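Local coordinates for protein L-iditol 2-dehydrogenase (Clostridium scindens, PDB 4OH1) that probably oxidises polyols such as L-iditol with NAD+, as a zinc-containing member of the medium-chain alcohol dehydrogenase family, at residues M70-K82 with Y125-H137. Numbering follows the deposited sequence.
Sequences MSFGHELSGVIDK and YRMNGFSEYAVYH. With ZN (zinc ion), chain B.
Gly73 and Gly129 form the tight centre of this contact, their CA atoms only 3.8 Å apart. Two backbone hydrogen bonds join the loops here: Phe130 N reaches Phe72 O at 3.1 Å, nearly straight (N-H...O 166°) and in the carbonyl plane, whereas Gly129 N meets Gly73 O at 2.8 Å from above the plane of the Gly73 carbonyl, off its lone pairs. A water donates to Gly73 O and Arg126 O and accepts from Tyr136 OH, so the phenol is tied to both loops. Phe130 CD2 lies over one face of the Phe72 ring, 3.4 Å from Phe72 CE2, with the planes inclined at 49°, and sits 3.3 Å from Gly73 CA. Leu76 CD2 abuts Tyr136 OH at 3.5 Å. Ser71 is equally close: OG, between the backbone N and the carbonyl carbon (chi1 65°), is turned to donate to Met127 O at 2.8 Å. Looser are Met127 SE against His74 CB and, at the far end, Asp81 CG, 3.9 Å from Tyr133 CE2, its carboxylate being paired with Arg37. Gly73 directly precedes His74 and Glu75, whose NE2 and OE2 bind the zinc ion, with Glu157 and two waters among its other ligands. Within the GroES-like domain, strands 75-83 and 133-137 both pair antiparallel with strand 35-44, while helix 48-54 borders Phe72 and His74.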
loop_
_atom_site.group_PDB
_atom_site.type_symbol
_atom_site.label_atom_id
_atom_site.label_comp_id
_atom_site.label_asym_id
_atom_site.label_seq_id
_atom_site.Cartn_x
_atom_site.Cartn_y
_atom_site.Cartn_z
HETATM N N MSE A 70 -33.298 14.394 22.845
HETATM C CA MSE A 70 -32.188 13.508 22.550
HETATM C C MSE A 70 -30.865 14.093 23.015
HETATM O O MSE A 70 -30.553 15.257 22.736
HETATM C CB MSE A 70 -32.178 13.310 21.063
HETATM C CG MSE A 70 -31.304 12.228 20.596
HETATM SE SE MSE A 70 -31.309 12.284 18.648
HETATM C CE MSE A 70 -30.258 13.905 18.244
ATOM N N SER A 71 -30.094 13.301 23.738
ATOM C CA SER A 71 -28.750 13.728 24.139
ATOM C C SER A 71 -27.892 13.858 22.904
ATOM O O SER A 71 -28.126 13.187 21.922
ATOM C CB SER A 71 -28.121 12.735 25.113
ATOM O OG SER A 71 -27.913 11.493 24.458
ATOM N N PHE A 72 -26.901 14.731 22.931
ATOM C CA PHE A 72 -25.993 14.819 21.810
ATOM C C PHE A 72 -24.635 15.339 22.240
ATOM O O PHE A 72 -24.438 15.715 23.403
ATOM C CB PHE A 72 -26.604 15.649 20.650
ATOM C CG PHE A 72 -26.752 17.120 20.956
ATOM C CD1 PHE A 72 -27.529 17.550 22.017
ATOM C CD2 PHE A 72 -26.143 18.068 20.156
ATOM C CE1 PHE A 72 -27.646 18.882 22.303
ATOM C CE2 PHE A 72 -26.270 19.420 20.434
ATOM C CZ PHE A 72 -27.000 19.832 21.523
ATOM N N GLY A 73 -23.716 15.371 21.285
ATOM C CA GLY A 73 -22.373 15.928 21.495
ATOM C C GLY A 73 -21.442 14.762 21.444
ATOM O O GLY A 73 -21.652 13.785 22.125
ATOM N N HIS A 74 -20.431 14.830 20.591
ATOM C CA HIS A 74 -19.459 13.745 20.494
ATOM C C HIS A 74 -17.991 14.229 20.346
ATOM O O HIS A 74 -17.106 13.458 19.968
ATOM C CB HIS A 74 -19.868 12.846 19.336
ATOM C CG HIS A 74 -19.758 13.531 18.030
ATOM N ND1 HIS A 74 -20.698 14.433 17.595
ATOM C CD2 HIS A 74 -18.769 13.542 17.112
ATOM C CE1 HIS A 74 -20.311 14.952 16.450
ATOM N NE2 HIS A 74 -19.149 14.419 16.130
ATOM N N GLU A 75 -17.742 15.504 20.631
ATOM C CA GLU A 75 -16.441 16.080 20.518
ATOM C C GLU A 75 -16.126 16.715 21.850
ATOM O O GLU A 75 -16.723 17.731 22.191
ATOM C CB GLU A 75 -16.413 17.119 19.413
ATOM C CG GLU A 75 -16.879 16.601 18.049
ATOM C CD GLU A 75 -16.739 17.650 16.892
ATOM O OE1 GLU A 75 -16.420 18.844 17.113
ATOM O OE2 GLU A 75 -16.908 17.251 15.734
ATOM N N LEU A 76 -15.269 16.086 22.645
ATOM C CA LEU A 76 -15.093 16.570 24.048
ATOM C C LEU A 76 -13.771 16.176 24.665
ATOM O O LEU A 76 -13.137 15.127 24.319
ATOM C CB LEU A 76 -16.218 16.095 24.966
ATOM C CG LEU A 76 -16.227 14.570 25.192
ATOM C CD1 LEU A 76 -16.728 14.214 26.526
ATOM C CD2 LEU A 76 -17.017 13.870 24.122
ATOM N N SER A 77 -13.333 17.047 25.558
ATOM C CA SER A 77 -12.189 16.754 26.401
ATOM C C SER A 77 -12.605 16.999 27.849
ATOM O O SER A 77 -13.475 17.788 28.091
ATOM C CB SER A 77 -11.021 17.671 26.044
ATOM O OG SER A 77 -11.405 18.997 26.214
ATOM N N GLY A 78 -11.964 16.337 28.792
ATOM C CA GLY A 78 -12.112 16.692 30.173
ATOM C C GLY A 78 -11.197 15.869 31.040
ATOM O O GLY A 78 -10.121 15.476 30.607
ATOM N N VAL A 79 -11.644 15.609 32.274
ATOM C CA VAL A 79 -10.814 14.958 33.294
ATOM C C VAL A 79 -11.619 13.778 33.870
ATOM O O VAL A 79 -12.823 13.876 34.073
ATOM C CB VAL A 79 -10.441 15.967 34.366
ATOM C CG1 VAL A 79 -9.596 15.348 35.399
ATOM C CG2 VAL A 79 -9.663 17.119 33.751
ATOM N N ILE A 80 -10.963 12.652 34.097
ATOM C CA ILE A 80 -11.599 11.520 34.714
ATOM C C ILE A 80 -12.060 11.889 36.144
ATOM O O ILE A 80 -11.293 12.415 36.940
ATOM C CB ILE A 80 -10.679 10.321 34.764
ATOM C CG1 ILE A 80 -10.334 9.867 33.339
ATOM C CG2 ILE A 80 -11.351 9.176 35.536
ATOM C CD1 ILE A 80 -9.711 8.465 33.215
ATOM N N ASP A 81 -13.331 11.609 36.408
ATOM C CA ASP A 81 -14.000 11.927 37.650
ATOM C C ASP A 81 -14.244 10.676 38.503
ATOM O O ASP A 81 -14.258 10.766 39.707
ATOM C CB ASP A 81 -15.351 12.524 37.329
ATOM C CG ASP A 81 -16.078 12.989 38.548
ATOM O OD1 ASP A 81 -15.572 13.944 39.172
ATOM O OD2 ASP A 81 -17.156 12.432 38.862
ATOM N N LYS A 82 -14.428 9.519 37.883
ATOM C CA LYS A 82 -14.646 8.287 38.598
ATOM C C LYS A 82 -14.462 7.093 37.668
ATOM O O LYS A 82 -14.827 7.143 36.481
ATOM C CB LYS A 82 -16.058 8.263 39.128
ATOM C CG LYS A 82 -16.473 6.962 39.752
ATOM C CD LYS A 82 -17.726 7.141 40.586
ATOM C CE LYS A 82 -18.231 5.816 41.211
ATOM N NZ LYS A 82 -19.566 6.058 41.808
ATOM N N TYR A 125 -23.379 4.058 20.178
ATOM C CA TYR A 125 -23.022 5.481 20.112
ATOM C C TYR A 125 -23.324 6.151 21.434
ATOM O O TYR A 125 -24.443 6.108 21.876
ATOM C CB TYR A 125 -23.817 6.190 19.025
ATOM C CG TYR A 125 -23.735 5.568 17.643
ATOM C CD1 TYR A 125 -22.745 5.939 16.765
ATOM C CD2 TYR A 125 -24.665 4.620 17.216
ATOM C CE1 TYR A 125 -22.640 5.391 15.488
ATOM C CE2 TYR A 125 -24.571 4.048 15.932
ATOM C CZ TYR A 125 -23.553 4.460 15.074
ATOM O OH TYR A 125 -23.437 3.949 13.810
ATOM N N ARG A 126 -22.336 6.753 22.080
ATOM C CA ARG A 126 -22.570 7.436 23.347
ATOM C C ARG A 126 -22.455 8.929 23.049
ATOM O O ARG A 126 -21.350 9.450 22.862
ATOM C CB ARG A 126 -21.559 7.031 24.420
ATOM C CG ARG A 126 -21.354 5.518 24.606
ATOM C CD ARG A 126 -22.484 4.800 25.380
ATOM N NE ARG A 126 -22.738 5.356 26.728
ATOM C CZ ARG A 126 -22.222 4.945 27.912
ATOM N NH1 ARG A 126 -21.352 3.940 28.050
ATOM N NH2 ARG A 126 -22.590 5.578 29.016
HETATM N N MSE A 127 -23.613 9.591 22.960
HETATM C CA MSE A 127 -23.692 10.963 22.532
HETATM C C MSE A 127 -24.148 11.786 23.736
HETATM O O MSE A 127 -25.297 12.129 23.821
HETATM C CB MSE A 127 -24.707 11.142 21.381
HETATM C CG MSE A 127 -24.629 10.189 20.201
HETATM SE SE MSE A 127 -22.858 10.142 19.396
HETATM C CE MSE A 127 -23.223 9.703 17.481
ATOM N N ASN A 128 -23.236 12.058 24.650
ATOM C CA ASN A 128 -23.490 12.929 25.778
ATOM C C ASN A 128 -22.444 13.941 25.965
ATOM O O ASN A 128 -22.196 14.367 27.059
ATOM C CB ASN A 128 -23.528 12.120 27.013
ATOM C CG ASN A 128 -24.605 11.150 26.957
ATOM O OD1 ASN A 128 -25.778 11.499 26.986
ATOM N ND2 ASN A 128 -24.240 9.917 26.784
ATOM N N GLY A 129 -21.846 14.364 24.865
ATOM C CA GLY A 129 -20.822 15.364 24.906
ATOM C C GLY A 129 -21.220 16.631 25.583
ATOM O O GLY A 129 -20.418 17.211 26.287
ATOM N N PHE A 130 -22.466 17.050 25.379
ATOM C CA PHE A 130 -22.961 18.302 25.914
ATOM C C PHE A 130 -23.645 18.126 27.298
ATOM O O PHE A 130 -24.779 18.564 27.565
ATOM C CB PHE A 130 -23.887 18.930 24.882
ATOM C CG PHE A 130 -23.163 19.412 23.655
ATOM C CD1 PHE A 130 -22.173 20.384 23.751
ATOM C CD2 PHE A 130 -23.489 18.918 22.400
ATOM C CE1 PHE A 130 -21.512 20.828 22.624
ATOM C CE2 PHE A 130 -22.821 19.367 21.277
ATOM C CZ PHE A 130 -21.828 20.332 21.404
ATOM N N SER A 131 -22.868 17.520 28.176
ATOM C CA SER A 131 -23.250 17.131 29.485
ATOM C C SER A 131 -22.087 17.467 30.418
ATOM O O SER A 131 -20.954 17.362 30.049
ATOM C CB SER A 131 -23.491 15.634 29.425
ATOM O OG SER A 131 -24.053 15.227 30.597
ATOM N N GLU A 132 -22.345 17.832 31.646
ATOM C CA GLU A 132 -21.249 18.135 32.566
ATOM C C GLU A 132 -20.469 16.898 32.969
ATOM O O GLU A 132 -19.284 16.999 33.260
ATOM C CB GLU A 132 -21.794 18.812 33.813
ATOM C CG GLU A 132 -22.240 20.229 33.548
ATOM C CD GLU A 132 -22.810 20.863 34.804
ATOM O OE1 GLU A 132 -23.592 20.170 35.522
ATOM O OE2 GLU A 132 -22.483 22.063 35.022
ATOM N N TYR A 133 -21.123 15.729 32.969
ATOM C CA TYR A 133 -20.447 14.475 33.280
ATOM C C TYR A 133 -20.954 13.440 32.328
ATOM O O TYR A 133 -22.151 13.364 32.070
ATOM C CB TYR A 133 -20.734 13.991 34.728
ATOM C CG TYR A 133 -20.225 14.946 35.780
ATOM C CD1 TYR A 133 -20.973 16.029 36.170
ATOM C CD2 TYR A 133 -18.947 14.815 36.303
ATOM C CE1 TYR A 133 -20.480 16.921 37.076
ATOM C CE2 TYR A 133 -18.454 15.717 37.217
ATOM C CZ TYR A 133 -19.225 16.743 37.604
ATOM O OH TYR A 133 -18.732 17.647 38.496
ATOM N N ALA A 134 -20.062 12.638 31.796
ATOM C CA ALA A 134 -20.515 11.596 30.882
ATOM C C ALA A 134 -19.730 10.336 31.118
ATOM O O ALA A 134 -18.554 10.415 31.480
ATOM C CB ALA A 134 -20.337 12.058 29.441
ATOM N N VAL A 135 -20.368 9.192 30.858
ATOM C CA VAL A 135 -19.792 7.892 31.098
ATOM C C VAL A 135 -19.556 7.192 29.775
ATOM O O VAL A 135 -20.392 7.245 28.862
ATOM C CB VAL A 135 -20.716 7.019 32.023
ATOM C CG1 VAL A 135 -20.292 5.554 32.032
ATOM C CG2 VAL A 135 -20.660 7.555 33.447
ATOM N N TYR A 136 -18.434 6.486 29.693
ATOM C CA TYR A 136 -18.054 5.766 28.496
ATOM C C TYR A 136 -17.394 4.470 28.949
ATOM O O TYR A 136 -16.871 4.379 30.054
ATOM C CB TYR A 136 -17.017 6.603 27.696
ATOM C CG TYR A 136 -17.528 7.912 27.138
ATOM C CD1 TYR A 136 -18.122 7.998 25.871
ATOM C CD2 TYR A 136 -17.493 9.059 27.901
ATOM C CE1 TYR A 136 -18.650 9.234 25.388
ATOM C CE2 TYR A 136 -17.982 10.262 27.423
ATOM C CZ TYR A 136 -18.546 10.349 26.176
ATOM O OH TYR A 136 -19.029 11.576 25.800
ATOM N N HIS A 137 -17.317 3.498 28.054
ATOM C CA HIS A 137 -16.538 2.286 28.321
ATOM C C HIS A 137 -15.068 2.640 28.243
ATOM O O HIS A 137 -14.680 3.501 27.455
ATOM C CB HIS A 137 -16.885 1.212 27.302
ATOM C CG HIS A 137 -16.285 -0.110 27.609
ATOM N ND1 HIS A 137 -15.138 -0.558 26.994
ATOM C CD2 HIS A 137 -16.676 -1.096 28.443
ATOM C CE1 HIS A 137 -14.830 -1.756 27.456
ATOM N NE2 HIS A 137 -15.758 -2.111 28.328
HETATM ZN ZN ZN B . -17.269 15.384 14.920
HETATM O O HOH W 1 -20.155 11.602 23.462
HETATM O O HOH W 2 -16.397 15.811 12.735
HETATM O O HOH W 3 -17.797 13.469 13.595
#